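Local structure of NADH:ubiquinone oxidoreductase, Na translocating, F subunit (Porphyromonas gingivalis, 2R6H) at residues 48-53 against 129-134; 9-14 against 138-143; 79-84 against 125-130. The protein binds flavin-adenine dinucleotide as a flavoprotein of the ferredoxin-reductase-like kind, joining an antiparallel FAD-binding barrel domain to a Rossmann-like NAD-binding domain. All blocks are in the same frame, centred on the assembly; numbering follows the deposited sequence.

Contact 1 of 3, residues 48-53 against 129-134; sequences KIPKYN and SSYIFS. With FAD (flavin-adenine dinucleotide), chain H.
Tyr-131 carries most of this contact from its place on helix 127-132. With CG anti to the backbone N (chi1 174°), its ring reaches the turn that links strand 44-49 to strand 52-55. Pro-50 meets it tip to tip. Pro-50 CD lies 3.7 Å from the centroid of the Tyr-131 ring, almost on the ring normal, which makes a CH-pi contact, and Pro-50 CG continues over the phenol end, 3.9 Å from Tyr-131 CZ. Ile-49 slides past in the opposite direction and touches more loosely, its CG1 standing 4.2 Å from Tyr-131 CD2.

Tyr-52 holds its CG in the crowded position between the backbone N and the carbonyl carbon (chi1 82°). Its ring thereby presents one face to Tyr-131 CB, which sits 4.0 Å from the Tyr-52 centroid in a second CH-pi contact. The two tyrosine rings cross obliquely, their planes at 42° and their centroids 5.2 Å apart. Beyond the ring, Tyr-52 OH passes 3.6 Å from Ser-130 CB and finds its hydrogen-bond partner in Ile-127 O. At the far end of the segment, the N and OG of Ser-134 both bond to Tyr-131 O.

On the ligand side, Ser-129 grips a single phosphate oxygen twice: its N is 2.6 Å and its OG 2.9 Å from FAD O2P. The same hydroxyl is also bonded to Ala-108 N. Apolar and CH-pi packing thus joins the turn and the strand ends on either side of it to the helix, while the amide and hydroxyl of Ser-129 face the anion; these donors near the helix N-terminus would be expected to steady the phosphate's negative charge.

Contact 2 of 3, residues 9-14 against 138-143; sequences EWECEV and GDKVMM
Two neighbouring antiparallel strands of the FAD-binding barrel domain meet here, 9-14 at the start of strand 9-19 and 138-143 leading into strand 140-147. Their directions differ by 149° and their axes come within 4.5 Å. Trp-10 with Met-143 and Cys-12 with Val-141 form hydrogen-bonded pairs, each with two reciprocal N-H...O=C bonds. The straightest is Cys-12 N to Val-141 O, 2.7 Å long at 170°. Glu-11 with Met-142 and Glu-13 with Lys-140 are the intervening non-hydrogen-bonded pairs. Just ahead of strand 140-147, Asp-139 O accepts from Val-14 N at 2.9 Å, and Gly-138 N returns a bond of 3.0 Å to Val-14 O.

Trp-10, Cys-12, Val-141 and Met-143 share one face. Met-143, a selenomethionine, runs out extended and then bends at its end, bringing CE to 3.9 Å from Cys-12 SG; Val-14 CG2 meets Val-141 CG2 at 4.1 Å. On the other face, Met-142, also selenomethionine, curls so that SE reaches 3.5 Å from Glu-11 CB. Lys-140 and Glu-11 lie side by side, but NZ and OE1 are 4.0 Å apart, beyond a salt bridge.

Strand 24-30 flanks 9-19 and strand 44-49 flanks 140-147. From these come Val-29 and Ile-47, which, with Leu-31 and Met-37 from loops, pack against the face of Cys-12 and Met-143.

Contact 3 of 3, residues 79-84 against 125-130; sequences CKNEEE and PGISSS. With FAD (flavin-adenine dinucleotide), chain H.
Strand 79-81 passes beside the start of helix 127-132, with the closest CA atoms pairing Cys-79 with Pro-125 at 6.2 Å and Asn-81 with Ile-127 at 5.9 Å. In 125-130 an extended Pro-125 and Gly-126 give way to helical backbone. Gly-126 O is gripped by two donors from one turn on: Ser-130 N, and Ser-130 OG at 2.7 Å, the hydroxyl standing above the carbonyl plane. Ser-130 OG is bonded to Tyr-56 OH as well.

Cys-79 CB points at the helix, and with SG anti to its backbone N (chi1 -174°) the sulfur reaches 3.8 Å from Ile-127 CA. Its CB packs alongside the serine, 4.0 Å from Ser-130 CB. The segment 125-130 is the phosphate-binding turn and helix N-terminus of the FAD domain, a site where flavoproteins of this fold receive the pyrophosphate. Ile-127 N donates to FAD O2A at 3.1 Å (157°), and Ser-128 N donates to FAD O1P, an oxygen whose place is less certain.

The Ile-127 side chain lies between the phosphates and the strand: CG1 takes the crowded position between backbone N and carbonyl carbon (chi1 80°), and CD1 lies against the amide of Asn-81, 3.6 Å from its ND2, the two side chains crossing obliquely. Asn-81 CG is anti to its backbone N, which carries the amide to Ile-127. Its ND2 bonds chiefly to Pro-50 O, while weak bonds tie OD1 to Glu-83 N and ND2 to Glu-83 O across the bend after the strand. The backbone of Cys-79 pairs with Ile-54 and that of Asn-81 with Tyr-52, in the two-stranded sheet of 78-81 and 52-55.

How the contacts relate
Contacts 1 and 3 meet on helix 127-132, contact 1 from the end of strand 44-49, the turn and strand 52-55, contact 3 from the adjacent strand 78-81; their centres lie 6 Å apart. Two probable hydrogen bonds stitch them together: Tyr-52 OH to Ile-127 O at 2.5 Å, and Asn-81 ND2 to Pro-50 O at 2.8 Å. Both reach FAD phosphates through the same helix start. Contact 2, in the six-stranded antiparallel sheet, meets contact 1 where strands 140-147 and 44-49 pair as neighbours, through a probable bond of 3.0 Å from Lys-48 N to Met-142 O. Contacts 2 and 3 do not touch, their nearest atoms about 9 Å apart, and the Met-143 side chain stays about 11 Å from FAD.

Contact 1 of 3, residues 48-53 against 129-134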
loop_
_atom_site.group_PDB
_atom_site.type_symbol
_atom_site.label_atom_id
_atom_site.label_comp_id
_atom_site.label_asym_id
_atom_site.label_seq_id
_atom_site.Cartn_x
_atom_site.Cartn_y
_atom_site.Cartn_z
ATOM N N LYS A 48 17.805 4.329 -2.904
ATOM C CA LYS A 48 18.784 4.240 -3.970
ATOM C C LYS A 48 18.832 2.797 -4.418
ATOM O O LYS A 48 19.090 1.897 -3.626
ATOM C CB LYS A 48 20.172 4.722 -3.530
ATOM C CG LYS A 48 20.420 6.205 -3.811
ATOM C CD LYS A 48 21.904 6.584 -3.791
ATOM C CE LYS A 48 22.084 8.109 -3.865
ATOM N NZ LYS A 48 23.522 8.525 -3.819
ATOM N N ILE A 49 18.532 2.584 -5.688
ATOM C CA ILE A 49 18.695 1.293 -6.313
ATOM C C ILE A 49 19.974 1.342 -7.159
ATOM O O ILE A 49 20.091 2.174 -8.072
ATOM C CB ILE A 49 17.503 0.977 -7.218
ATOM C CG1 ILE A 49 16.344 0.424 -6.399
ATOM C CG2 ILE A 49 17.886 -0.056 -8.209
ATOM C CD1 ILE A 49 15.540 1.475 -5.735
ATOM N N PRO A 50 20.937 0.445 -6.874
ATOM C CA PRO A 50 22.240 0.460 -7.541
ATOM C C PRO A 50 22.222 -0.359 -8.826
ATOM O O PRO A 50 21.185 -0.937 -9.169
ATOM C CB PRO A 50 23.109 -0.250 -6.520
ATOM C CG PRO A 50 22.202 -1.376 -6.097
ATOM C CD PRO A 50 20.789 -0.774 -6.059
ATOM N N LYS A 51 23.354 -0.406 -9.526
ATOM C CA LYS A 51 23.497 -1.336 -10.635
ATOM C C LYS A 51 23.425 -2.736 -10.033
ATOM O O LYS A 51 23.919 -2.962 -8.933
ATOM C CB LYS A 51 24.825 -1.121 -11.363
ATOM C CG LYS A 51 24.941 0.233 -12.061
ATOM C CD LYS A 51 26.223 0.377 -12.918
ATOM C CE LYS A 51 26.163 -0.481 -14.188
ATOM N NZ LYS A 51 27.216 -0.157 -15.198
ATOM N N TYR A 52 22.797 -3.669 -10.736
ATOM C CA TYR A 52 22.623 -4.998 -10.183
ATOM C C TYR A 52 22.000 -5.997 -11.152
ATOM O O TYR A 52 21.569 -5.661 -12.251
ATOM C CB TYR A 52 21.757 -4.926 -8.930
ATOM C CG TYR A 52 20.290 -4.869 -9.260
ATOM C CD1 TYR A 52 19.627 -3.658 -9.342
ATOM C CD2 TYR A 52 19.571 -6.027 -9.525
ATOM C CE1 TYR A 52 18.290 -3.602 -9.661
ATOM C CE2 TYR A 52 18.236 -5.981 -9.846
ATOM C CZ TYR A 52 17.596 -4.764 -9.913
ATOM O OH TYR A 52 16.256 -4.702 -10.237
ATOM N N ASN A 53 21.928 -7.235 -10.691
ATOM C CA ASN A 53 21.472 -8.345 -11.488
ATOM C C ASN A 53 20.733 -9.283 -10.557
ATOM O O ASN A 53 21.279 -9.635 -9.524
ATOM C CB ASN A 53 22.707 -9.061 -12.008
ATOM C CG ASN A 53 22.434 -9.891 -13.233
ATOM O OD1 ASN A 53 21.406 -10.562 -13.329
ATOM N ND2 ASN A 53 23.360 -9.855 -14.183
ATOM N N SER A 129 11.436 -2.370 -7.532
ATOM C CA SER A 129 10.749 -3.385 -6.759
ATOM C C SER A 129 11.532 -4.710 -6.784
ATOM O O SER A 129 11.642 -5.380 -5.759
ATOM C CB SER A 129 9.320 -3.566 -7.253
ATOM O OG SER A 129 9.321 -4.095 -8.562
ATOM N N SER A 130 12.101 -5.065 -7.939
ATOM C CA SER A 130 12.821 -6.330 -8.085
ATOM C C SER A 130 14.051 -6.383 -7.200
ATOM O O SER A 130 14.412 -7.456 -6.732
ATOM C CB SER A 130 13.224 -6.606 -9.537
ATOM O OG SER A 130 12.096 -6.719 -10.382
ATOM N N TYR A 131 14.701 -5.242 -6.972
ATOM C CA TYR A 131 15.902 -5.214 -6.134
ATOM C C TYR A 131 15.484 -5.330 -4.687
ATOM O O TYR A 131 16.034 -6.140 -3.946
ATOM C CB TYR A 131 16.744 -3.945 -6.349
ATOM C CG TYR A 131 17.924 -3.806 -5.395
ATOM C CD1 TYR A 131 19.056 -4.612 -5.518
ATOM C CD2 TYR A 131 17.914 -2.864 -4.375
ATOM C CE1 TYR A 131 20.138 -4.483 -4.651
ATOM C CE2 TYR A 131 18.992 -2.728 -3.497
ATOM C CZ TYR A 131 20.099 -3.534 -3.641
ATOM O OH TYR A 131 21.152 -3.392 -2.764
ATOM N N ILE A 132 14.504 -4.529 -4.285
ATOM C CA ILE A 132 14.033 -4.582 -2.909
ATOM C C ILE A 132 13.627 -5.999 -2.534
ATOM O O ILE A 132 13.999 -6.498 -1.474
ATOM C CB ILE A 132 12.866 -3.622 -2.668
ATOM C CG1 ILE A 132 13.373 -2.177 -2.744
ATOM C CG2 ILE A 132 12.246 -3.899 -1.319
ATOM C CD1 ILE A 132 12.305 -1.154 -3.040
ATOM N N PHE A 133 12.885 -6.656 -3.414
ATOM C CA PHE A 133 12.462 -8.020 -3.150
ATOM C C PHE A 133 13.609 -8.993 -2.924
ATOM O O PHE A 133 13.418 -10.065 -2.354
ATOM C CB PHE A 133 11.565 -8.535 -4.264
ATOM C CG PHE A 133 10.115 -8.478 -3.926
ATOM C CD1 PHE A 133 9.485 -7.263 -3.715
ATOM C CD2 PHE A 133 9.383 -9.636 -3.800
ATOM C CE1 PHE A 133 8.158 -7.205 -3.392
ATOM C CE2 PHE A 133 8.045 -9.582 -3.473
ATOM C CZ PHE A 133 7.435 -8.366 -3.272
ATOM N N SER A 134 14.804 -8.641 -3.367
ATOM C CA SER A 134 15.917 -9.550 -3.188
ATOM C C SER A 134 16.582 -9.314 -1.839
ATOM O O SER A 134 17.452 -10.078 -1.439
ATOM C CB SER A 134 16.931 -9.352 -4.291
ATOM O OG SER A 134 17.596 -8.132 -4.068
HETATM P PA FAD H . 9.795 0.080 -13.095
HETATM O O1A FAD H . 9.584 1.570 -12.854
HETATM O O2A FAD H . 11.153 -0.273 -13.711
HETATM O O5B FAD H . 8.605 -0.525 -14.022
HETATM C C5B FAD H . 7.265 -0.542 -13.555
HETATM C C4B FAD H . 6.438 -1.541 -14.355
HETATM O O4B FAD H . 6.443 -1.182 -15.724
HETATM C C3B FAD H . 6.995 -2.953 -14.259
HETATM O O3B FAD H . 5.940 -3.829 -13.943
HETATM C C2B FAD H . 7.522 -3.279 -15.640
HETATM O O2B FAD H . 7.245 -4.623 -15.964
HETATM C C1B FAD H . 6.735 -2.318 -16.525
HETATM N N9A FAD H . 7.422 -1.949 -17.796
HETATM C C8A FAD H . 8.716 -1.506 -17.974
HETATM N N7A FAD H . 8.920 -1.280 -19.298
HETATM C C5A FAD H . 7.774 -1.569 -19.974
HETATM C C6A FAD H . 7.420 -1.521 -21.331
HETATM N N6A FAD H . 8.325 -1.209 -22.259
HETATM N N1A FAD H . 6.139 -1.886 -21.724
HETATM C C2A FAD H . 5.209 -2.299 -20.782
HETATM N N3A FAD H . 5.561 -2.347 -19.441
HETATM C C4A FAD H . 6.822 -1.990 -19.041
HETATM N N1 FAD H . 4.989 1.659 -4.672
HETATM C C2 FAD H . 4.866 0.762 -3.643
HETATM O O2 FAD H . 4.909 -0.432 -3.910
HETATM N N3 FAD H . 4.696 1.213 -2.342
HETATM C C4 FAD H . 4.653 2.574 -2.053
HETATM O O4 FAD H . 4.506 3.034 -0.908
HETATM C C4X FAD H . 4.782 3.468 -3.102
HETATM N N5 FAD H . 4.741 4.817 -2.826
HETATM C C5X FAD H . 4.857 5.709 -3.874
HETATM C C6 FAD H . 4.802 7.070 -3.590
HETATM C C7 FAD H . 4.923 8.006 -4.609
HETATM C C7M FAD H . 4.865 9.468 -4.256
HETATM C C8 FAD H . 5.096 7.562 -5.923
HETATM C C8M FAD H . 5.222 8.546 -7.040
HETATM C C9 FAD H . 5.146 6.201 -6.199
HETATM C C9A FAD H . 5.029 5.264 -5.183
HETATM N N10 FAD H . 5.073 3.905 -5.451
HETATM C C10 FAD H . 4.946 3.012 -4.412
HETATM C "C1'" FAD H . 5.455 3.356 -6.793
HETATM C "C2'" FAD H . 6.949 3.081 -6.787
HETATM O "O2'" FAD H . 7.634 4.293 -6.585
HETATM C "C3'" FAD H . 7.433 2.454 -8.089
HETATM O "O3'" FAD H . 6.848 3.084 -9.207
HETATM C "C4'" FAD H . 7.136 0.967 -8.078
HETATM O "O4'" FAD H . 7.978 0.401 -7.109
HETATM C "C5'" FAD H . 7.457 0.327 -9.417
HETATM O "O5'" FAD H . 8.698 0.827 -9.858
HETATM P P FAD H . 9.866 -0.192 -10.284
HETATM O O1P FAD H . 11.190 0.530 -10.359
HETATM O O2P FAD H . 9.898 -1.364 -9.336
HETATM O O3P FAD H . 9.434 -0.706 -11.729
#

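Contact 2 of 3, residues 9-14 against 138-143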
loop_
_atom_site.group_PDB
_atom_site.type_symbol
_atom_site.label_atom_id
_atom_site.label_comp_id
_atom_site.label_asym_id
_atom_site.label_seq_id
_atom_site.Cartn_x
_atom_site.Cartn_y
_atom_site.Cartn_z
ATOM N N GLU A 9 19.789 11.989 3.844
ATOM C CA GLU A 9 19.998 10.594 3.456
ATOM C C GLU A 9 20.770 9.741 4.471
ATOM O O GLU A 9 21.898 10.068 4.838
ATOM C CB GLU A 9 20.709 10.541 2.106
ATOM C CG GLU A 9 21.441 9.239 1.842
ATOM C CD GLU A 9 21.875 9.104 0.390
ATOM O OE1 GLU A 9 23.063 9.390 0.096
ATOM O OE2 GLU A 9 21.027 8.714 -0.451
ATOM N N TRP A 10 20.156 8.639 4.907
ATOM C CA TRP A 10 20.793 7.672 5.808
ATOM C C TRP A 10 21.117 6.385 5.098
ATOM O O TRP A 10 20.543 6.086 4.060
ATOM C CB TRP A 10 19.868 7.304 6.967
ATOM C CG TRP A 10 19.418 8.456 7.776
ATOM C CD1 TRP A 10 20.023 8.968 8.888
ATOM C CD2 TRP A 10 18.256 9.253 7.559
ATOM N NE1 TRP A 10 19.308 10.032 9.370
ATOM C CE2 TRP A 10 18.214 10.228 8.562
ATOM C CE3 TRP A 10 17.238 9.224 6.594
ATOM C CZ2 TRP A 10 17.208 11.178 8.647
ATOM C CZ3 TRP A 10 16.236 10.170 6.675
ATOM C CH2 TRP A 10 16.227 11.133 7.694
ATOM N N GLU A 11 22.028 5.608 5.667
ATOM C CA GLU A 11 22.144 4.227 5.251
ATOM C C GLU A 11 21.500 3.370 6.330
ATOM O O GLU A 11 21.797 3.504 7.512
ATOM C CB GLU A 11 23.590 3.823 4.947
ATOM C CG GLU A 11 24.232 2.852 5.923
ATOM C CD GLU A 11 25.363 3.488 6.727
ATOM O OE1 GLU A 11 26.480 2.919 6.703
ATOM O OE2 GLU A 11 25.141 4.550 7.368
ATOM N N CYS A 12 20.581 2.511 5.915
ATOM C CA CYS A 12 19.771 1.774 6.864
ATOM C C CYS A 12 20.020 0.282 6.777
ATOM O O CYS A 12 20.348 -0.247 5.716
ATOM C CB CYS A 12 18.296 2.060 6.608
ATOM S SG CYS A 12 17.900 3.809 6.483
ATOM N N GLU A 13 19.863 -0.386 7.912
ATOM C CA GLU A 13 19.887 -1.833 7.955
ATOM C C GLU A 13 18.479 -2.415 7.792
ATOM O O GLU A 13 17.517 -1.964 8.422
ATOM C CB GLU A 13 20.503 -2.323 9.262
ATOM C CG GLU A 13 20.808 -3.812 9.258
ATOM C CD GLU A 13 20.596 -4.457 10.612
ATOM O OE1 GLU A 13 20.055 -5.588 10.661
ATOM O OE2 GLU A 13 20.963 -3.826 11.627
ATOM N N VAL A 14 18.367 -3.426 6.936
ATOM C CA VAL A 14 17.106 -4.130 6.743
ATOM C C VAL A 14 16.818 -5.076 7.905
ATOM O O VAL A 14 17.562 -6.028 8.141
ATOM C CB VAL A 14 17.101 -4.932 5.428
ATOM C CG1 VAL A 14 15.730 -5.541 5.183
ATOM C CG2 VAL A 14 17.514 -4.043 4.264
ATOM N N GLY A 138 19.875 -7.794 7.391
ATOM C CA GLY A 138 21.305 -7.593 7.510
ATOM C C GLY A 138 21.845 -6.710 6.409
ATOM O O GLY A 138 22.953 -6.183 6.508
ATOM N N ASP A 139 21.061 -6.533 5.354
ATOM C CA ASP A 139 21.513 -5.745 4.214
ATOM C C ASP A 139 21.402 -4.239 4.436
ATOM O O ASP A 139 20.730 -3.782 5.357
ATOM C CB ASP A 139 20.770 -6.171 2.950
ATOM C CG ASP A 139 21.182 -7.561 2.479
ATOM O OD1 ASP A 139 22.252 -8.030 2.947
ATOM O OD2 ASP A 139 20.453 -8.179 1.655
ATOM N N LYS A 140 22.074 -3.473 3.585
ATOM C CA LYS A 140 22.097 -2.020 3.704
ATOM C C LYS A 140 21.419 -1.341 2.520
ATOM O O LYS A 140 21.588 -1.750 1.364
ATOM C CB LYS A 140 23.542 -1.506 3.824
ATOM C CG LYS A 140 24.336 -2.040 5.019
ATOM C CD LYS A 140 23.557 -1.930 6.324
ATOM C CE LYS A 140 24.472 -1.950 7.542
ATOM N NZ LYS A 140 25.549 -0.914 7.423
ATOM N N VAL A 141 20.660 -0.293 2.810
ATOM C CA VAL A 141 20.054 0.513 1.755
ATOM C C VAL A 141 20.278 1.979 2.031
ATOM O O VAL A 141 20.307 2.392 3.194
ATOM C CB VAL A 141 18.546 0.294 1.686
ATOM C CG1 VAL A 141 18.216 -0.707 0.617
ATOM C CG2 VAL A 141 18.021 -0.142 3.050
HETATM N N MSE A 142 20.420 2.763 0.967
HETATM C CA MSE A 142 20.477 4.214 1.093
HETATM C C MSE A 142 19.080 4.767 0.966
HETATM O O MSE A 142 18.361 4.431 0.031
HETATM C CB MSE A 142 21.352 4.814 0.005
HETATM C CG MSE A 142 22.777 4.313 0.024
HETATM SE SE MSE A 142 23.774 4.867 1.617
HETATM C CE MSE A 142 24.966 3.304 1.769
HETATM N N MSE A 143 18.691 5.619 1.901
HETATM C CA MSE A 143 17.323 6.095 1.930
HETATM C C MSE A 143 17.237 7.555 2.309
HETATM O O MSE A 143 17.886 8.002 3.240
HETATM C CB MSE A 143 16.510 5.265 2.907
HETATM C CG MSE A 143 15.033 5.455 2.732
HETATM SE SE MSE A 143 13.968 4.340 3.916
HETATM C CE MSE A 143 14.369 5.244 5.604
#

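Contact 3 of 3, residues 79-84 against 125-130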
loop_
_atom_site.group_PDB
_atom_site.type_symbol
_atom_site.label_atom_id
_atom_site.label_comp_id
_atom_site.label_asym_id
_atom_site.label_seq_id
_atom_site.Cartn_x
_atom_site.Cartn_y
_atom_site.Cartn_z
ATOM N N CYS A 79 16.038 -9.811 -13.706
ATOM C CA CYS A 79 16.074 -8.356 -13.888
ATOM C C CYS A 79 17.479 -7.752 -13.773
ATOM O O CYS A 79 18.147 -7.908 -12.755
ATOM C CB CYS A 79 15.122 -7.659 -12.908
ATOM S SG CYS A 79 14.963 -5.865 -13.163
ATOM N N LYS A 80 17.902 -7.056 -14.824
ATOM C CA LYS A 80 19.197 -6.384 -14.867
ATOM C C LYS A 80 19.021 -4.857 -14.832
ATOM O O LYS A 80 18.326 -4.283 -15.662
ATOM C CB LYS A 80 19.930 -6.793 -16.145
ATOM C CG LYS A 80 21.362 -6.316 -16.254
ATOM C CD LYS A 80 22.349 -7.464 -16.073
ATOM C CE LYS A 80 23.799 -6.973 -15.946
ATOM N NZ LYS A 80 24.357 -6.395 -17.219
ATOM N N ASN A 81 19.638 -4.191 -13.868
ATOM C CA ASN A 81 19.629 -2.731 -13.871
ATOM C C ASN A 81 21.012 -2.206 -14.190
ATOM O O ASN A 81 21.966 -2.543 -13.506
ATOM C CB ASN A 81 19.171 -2.187 -12.519
ATOM C CG ASN A 81 19.224 -0.674 -12.451
ATOM O OD1 ASN A 81 18.955 0.015 -13.435
ATOM N ND2 ASN A 81 19.576 -0.150 -11.284
ATOM N N GLU A 82 21.132 -1.380 -15.220
ATOM C CA GLU A 82 22.458 -0.947 -15.644
ATOM C C GLU A 82 22.754 0.513 -15.349
ATOM O O GLU A 82 23.732 1.059 -15.845
ATOM C CB GLU A 82 22.680 -1.234 -17.128
ATOM C CG GLU A 82 22.507 -2.703 -17.502
ATOM C CD GLU A 82 22.677 -2.955 -18.999
ATOM O OE1 GLU A 82 23.840 -2.956 -19.473
ATOM O OE2 GLU A 82 21.649 -3.170 -19.690
ATOM N N GLU A 83 21.922 1.143 -14.531
ATOM C CA GLU A 83 22.185 2.517 -14.136
ATOM C C GLU A 83 21.536 2.877 -12.797
ATOM O O GLU A 83 20.336 2.683 -12.600
ATOM C CB GLU A 83 21.742 3.474 -15.245
ATOM C CG GLU A 83 22.441 4.834 -15.233
ATOM C CD GLU A 83 21.623 5.921 -15.928
ATOM O OE1 GLU A 83 20.476 5.618 -16.334
ATOM O OE2 GLU A 83 22.125 7.067 -16.060
ATOM N N GLU A 84 22.344 3.397 -11.880
ATOM C CA GLU A 84 21.861 3.788 -10.561
ATOM C C GLU A 84 20.638 4.671 -10.672
ATOM O O GLU A 84 20.552 5.507 -11.564
ATOM C CB GLU A 84 22.960 4.486 -9.762
ATOM C CG GLU A 84 23.914 3.514 -9.091
ATOM C CD GLU A 84 25.298 4.109 -8.834
ATOM O OE1 GLU A 84 25.383 5.158 -8.148
ATOM O OE2 GLU A 84 26.298 3.519 -9.317
ATOM N N PRO A 125 10.981 -6.567 -15.832
ATOM C CA PRO A 125 10.252 -6.292 -14.591
ATOM C C PRO A 125 10.748 -4.984 -13.999
ATOM O O PRO A 125 11.684 -4.385 -14.539
ATOM C CB PRO A 125 10.635 -7.464 -13.682
ATOM C CG PRO A 125 11.151 -8.522 -14.597
ATOM C CD PRO A 125 11.785 -7.795 -15.744
ATOM N N GLY A 126 10.129 -4.556 -12.905
ATOM C CA GLY A 126 10.463 -3.297 -12.261
ATOM C C GLY A 126 11.834 -3.290 -11.621
ATOM O O GLY A 126 12.079 -4.050 -10.688
ATOM N N ILE A 127 12.727 -2.426 -12.105
ATOM C CA ILE A 127 14.117 -2.470 -11.661
ATOM C C ILE A 127 14.252 -2.159 -10.174
ATOM O O ILE A 127 15.205 -2.581 -9.534
ATOM C CB ILE A 127 15.069 -1.559 -12.501
ATOM C CG1 ILE A 127 14.959 -0.114 -12.057
ATOM C CG2 ILE A 127 14.819 -1.680 -13.994
ATOM C CD1 ILE A 127 16.009 0.257 -11.065
ATOM N N SER A 128 13.302 -1.428 -9.616
ATOM C CA SER A 128 13.379 -1.095 -8.207
ATOM C C SER A 128 12.725 -2.156 -7.332
ATOM O O SER A 128 13.368 -2.767 -6.476
ATOM C CB SER A 128 12.746 0.263 -7.948
ATOM O OG SER A 128 12.619 0.486 -6.557
ATOM N N SER A 129 11.436 -2.370 -7.532
ATOM C CA SER A 129 10.749 -3.385 -6.759
ATOM C C SER A 129 11.532 -4.710 -6.784
ATOM O O SER A 129 11.642 -5.380 -5.759
ATOM C CB SER A 129 9.320 -3.566 -7.253
ATOM O OG SER A 129 9.321 -4.095 -8.562
ATOM N N SER A 130 12.101 -5.065 -7.939
ATOM C CA SER A 130 12.821 -6.330 -8.085
ATOM C C SER A 130 14.051 -6.383 -7.200
ATOM O O SER A 130 14.412 -7.456 -6.732
ATOM C CB SER A 130 13.224 -6.606 -9.537
ATOM O OG SER A 130 12.096 -6.719 -10.382
HETATM P PA FAD H . 9.795 0.080 -13.095
HETATM O O1A FAD H . 9.584 1.570 -12.854
HETATM O O2A FAD H . 11.153 -0.273 -13.711
HETATM O O5B FAD H . 8.605 -0.525 -14.022
HETATM C C5B FAD H . 7.265 -0.542 -13.555
HETATM C C4B FAD H . 6.438 -1.541 -14.355
HETATM O O4B FAD H . 6.443 -1.182 -15.724
HETATM C C3B FAD H . 6.995 -2.953 -14.259
HETATM O O3B FAD H . 5.940 -3.829 -13.943
HETATM C C2B FAD H . 7.522 -3.279 -15.640
HETATM O O2B FAD H . 7.245 -4.623 -15.964
HETATM C C1B FAD H . 6.735 -2.318 -16.525
HETATM N N9A FAD H . 7.422 -1.949 -17.796
HETATM C C8A FAD H . 8.716 -1.506 -17.974
HETATM N N7A FAD H . 8.920 -1.280 -19.298
HETATM C C5A FAD H . 7.774 -1.569 -19.974
HETATM C C6A FAD H . 7.420 -1.521 -21.331
HETATM N N6A FAD H . 8.325 -1.209 -22.259
HETATM N N1A FAD H . 6.139 -1.886 -21.724
HETATM C C2A FAD H . 5.209 -2.299 -20.782
HETATM N N3A FAD H . 5.561 -2.347 -19.441
HETATM C C4A FAD H . 6.822 -1.990 -19.041
HETATM N N1 FAD H . 4.989 1.659 -4.672
HETATM C C2 FAD H . 4.866 0.762 -3.643
HETATM O O2 FAD H . 4.909 -0.432 -3.910
HETATM N N3 FAD H . 4.696 1.213 -2.342
HETATM C C4 FAD H . 4.653 2.574 -2.053
HETATM O O4 FAD H . 4.506 3.034 -0.908
HETATM C C4X FAD H . 4.782 3.468 -3.102
HETATM N N5 FAD H . 4.741 4.817 -2.826
HETATM C C5X FAD H . 4.857 5.709 -3.874
HETATM C C6 FAD H . 4.802 7.070 -3.590
HETATM C C7 FAD H . 4.923 8.006 -4.609
HETATM C C7M FAD H . 4.865 9.468 -4.256
HETATM C C8 FAD H . 5.096 7.562 -5.923
HETATM C C8M FAD H . 5.222 8.546 -7.040
HETATM C C9 FAD H . 5.146 6.201 -6.199
HETATM C C9A FAD H . 5.029 5.264 -5.183
HETATM N N10 FAD H . 5.073 3.905 -5.451
HETATM C C10 FAD H . 4.946 3.012 -4.412
HETATM C "C1'" FAD H . 5.455 3.356 -6.793
HETATM C "C2'" FAD H . 6.949 3.081 -6.787
HETATM O "O2'" FAD H . 7.634 4.293 -6.585
HETATM C "C3'" FAD H . 7.433 2.454 -8.089
HETATM O "O3'" FAD H . 6.848 3.084 -9.207
HETATM C "C4'" FAD H . 7.136 0.967 -8.078
HETATM O "O4'" FAD H . 7.978 0.401 -7.109
HETATM C "C5'" FAD H . 7.457 0.327 -9.417
HETATM O "O5'" FAD H . 8.698 0.827 -9.858
HETATM P P FAD H . 9.866 -0.192 -10.284
HETATM O O1P FAD H . 11.190 0.530 -10.359
HETATM O O2P FAD H . 9.898 -1.364 -9.336
HETATM O O3P FAD H . 9.434 -0.706 -11.729
#